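Local coordinates for protein beta-1,3-1,4-glucanase (Caldicellulosiruptor sp. F32, PDB 5H4R) that hydrolyses mixed-linkage beta-1,3-1,4-glucans as a family 5 glycoside hydrolase (lichenase), here in a mutant form with cellotetraose in its substrate cleft, at residues Ile160-Val163 with Lys164-Thr168. The protein carries 1 engineered substitution. Sequence-based numbering, arbitrary orientation.
Sequences IKYV and KSIWT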
loop_
_atom_site.group_PDB
_atom_site.type_symbol
_atom_site.label_atom_id
_atom_site.label_comp_id
_atom_site.label_asym_id
_atom_site.label_seq_id
_atom_site.Cartn_x
_atom_site.Cartn_y
_atom_site.Cartn_z
ATOM N N ILE A 160 19.636 -8.163 -0.590
ATOM C CA ILE A 160 19.204 -9.508 -0.969
ATOM C C ILE A 160 19.036 -10.375 0.272
ATOM O O ILE A 160 18.036 -11.083 0.425
ATOM C CB ILE A 160 20.212 -10.130 -1.959
ATOM C CG1 ILE A 160 20.119 -9.426 -3.319
ATOM C CG2 ILE A 160 19.962 -11.618 -2.124
ATOM C CD1 ILE A 160 21.248 -9.731 -4.271
ATOM N N LYS A 161 20.020 -10.329 1.177
ATOM C CA LYS A 161 19.964 -11.130 2.397
ATOM C C LYS A 161 18.754 -10.763 3.238
ATOM O O LYS A 161 18.093 -11.636 3.821
ATOM C CB LYS A 161 21.242 -10.928 3.196
ATOM C CG LYS A 161 21.358 -11.790 4.406
ATOM C CD LYS A 161 22.716 -11.578 5.103
ATOM C CE LYS A 161 22.950 -12.549 6.249
ATOM N NZ LYS A 161 23.183 -13.950 5.803
ATOM N N TYR A 162 18.457 -9.463 3.323
ATOM C CA TYR A 162 17.320 -8.982 4.106
ATOM C C TYR A 162 15.994 -9.435 3.510
ATOM O O TYR A 162 15.132 -9.964 4.222
ATOM C CB TYR A 162 17.372 -7.449 4.200
ATOM C CG TYR A 162 16.341 -6.865 5.144
ATOM C CD1 TYR A 162 16.470 -7.031 6.509
ATOM C CD2 TYR A 162 15.233 -6.138 4.675
ATOM C CE1 TYR A 162 15.552 -6.516 7.392
ATOM C CE2 TYR A 162 14.292 -5.612 5.580
ATOM C CZ TYR A 162 14.473 -5.801 6.932
ATOM O OH TYR A 162 13.594 -5.318 7.880
ATOM N N VAL A 163 15.804 -9.223 2.206
ATOM C CA VAL A 163 14.580 -9.679 1.539
ATOM C C VAL A 163 14.421 -11.189 1.707
ATOM O O VAL A 163 13.353 -11.678 2.102
ATOM C CB VAL A 163 14.597 -9.261 0.054
ATOM C CG1 VAL A 163 13.414 -9.877 -0.706
ATOM C CG2 VAL A 163 14.567 -7.757 -0.071
ATOM N N LYS A 164 15.490 -11.952 1.433
ATOM C CA LYS A 164 15.433 -13.409 1.586
ATOM C C LYS A 164 15.038 -13.798 3.005
ATOM O O LYS A 164 14.167 -14.653 3.207
ATOM C CB LYS A 164 16.775 -14.041 1.219
ATOM C CG LYS A 164 17.068 -14.118 -0.252
ATOM C CD LYS A 164 18.275 -15.031 -0.511
ATOM C CE LYS A 164 18.605 -15.102 -1.992
ATOM N NZ LYS A 164 19.832 -15.894 -2.259
ATOM N N SER A 165 15.667 -13.185 4.008
ATOM C CA SER A 165 15.440 -13.619 5.381
ATOM C C SER A 165 14.063 -13.225 5.881
ATOM O O SER A 165 13.352 -14.047 6.474
ATOM C CB SER A 165 16.486 -13.067 6.330
ATOM O OG SER A 165 16.198 -13.588 7.621
ATOM N N ILE A 166 13.682 -11.952 5.709
ATOM C CA ILE A 166 12.351 -11.526 6.136
ATOM C C ILE A 166 11.281 -12.371 5.467
ATOM O O ILE A 166 10.371 -12.873 6.140
ATOM C CB ILE A 166 12.128 -10.028 5.861
ATOM C CG1 ILE A 166 13.082 -9.158 6.684
ATOM C CG2 ILE A 166 10.676 -9.636 6.149
ATOM C CD1 ILE A 166 12.950 -9.264 8.217
ATOM N N TRP A 167 11.359 -12.532 4.137
ATOM C CA TRP A 167 10.268 -13.198 3.454
ATOM C C TRP A 167 10.292 -14.700 3.662
ATOM O O TRP A 167 9.221 -15.303 3.693
ATOM C CB TRP A 167 10.230 -12.814 1.970
ATOM C CG TRP A 167 9.517 -11.513 1.828
ATOM C CD1 TRP A 167 10.035 -10.304 1.418
ATOM C CD2 TRP A 167 8.143 -11.265 2.157
ATOM N NE1 TRP A 167 9.067 -9.338 1.476
ATOM C CE2 TRP A 167 7.897 -9.894 1.920
ATOM C CE3 TRP A 167 7.098 -12.071 2.618
ATOM C CZ2 TRP A 167 6.654 -9.317 2.135
ATOM C CZ3 TRP A 167 5.858 -11.491 2.832
ATOM C CH2 TRP A 167 5.650 -10.129 2.589
ATOM N N THR A 168 11.457 -15.317 3.907
ATOM C CA THR A 168 11.443 -16.723 4.282
ATOM C C THR A 168 10.692 -16.900 5.594
ATOM O O THR A 168 9.849 -17.795 5.736
ATOM C CB THR A 168 12.873 -17.268 4.394
ATOM O OG1 THR A 168 13.502 -17.291 3.114
ATOM C CG2 THR A 168 12.867 -18.689 4.932
#
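Tyr162 and Ile166, one helical turn apart, form the tightly packed, buried side of this contact. Ile166 CG1 sits over one face of the Tyr162 ring in a CH-pi contact, 3.7 Å from the ring centroid and 15° off its normal; Ile166 CD1 lies above the same face, towards the rim at Tyr162 CE1 and CZ. With CG anti to the backbone N (chi1 -172°) and beside the carbonyl carbon, the ring leans towards the next turn, where Ile166 stands. Tyrosine suits the place because its pi face accepts an aliphatic C-H while OH hydrogen-bonds Asp143 OD2. With a leucine in its place, Ile166 CG1 would probably lose its aromatic face and Asp143 its phenolic partner. Next round the helix, also buried, Val163 CG1 rests 4.0 Å from Trp167 CD1, a compact branched side chain against a broad indole. The solvent side carries exposed Lys161 and Lys164 and partly exposed Ile160. Lysine fits there: Lys164 CE packs 3.7 Å from Ile160 CG2, and the ammonium group extends beyond. Thr168 OG1 donates to Lys164 O at 2.7 Å, and Thr168 N reaches that oxygen from the opposite face of its plane. Ile166 N to Tyr162 O (2.9 Å) is one of the helix's i to i+4 bonds. Helix 156-173 makes the beta-alpha-beta crossover between TIM-barrel strands 135-139 and 181-184; Trp167 meets Phe183 and bonds Ala185 O through NE1, and Lys164 packs on Val220 and Thr224 of helix 205-226.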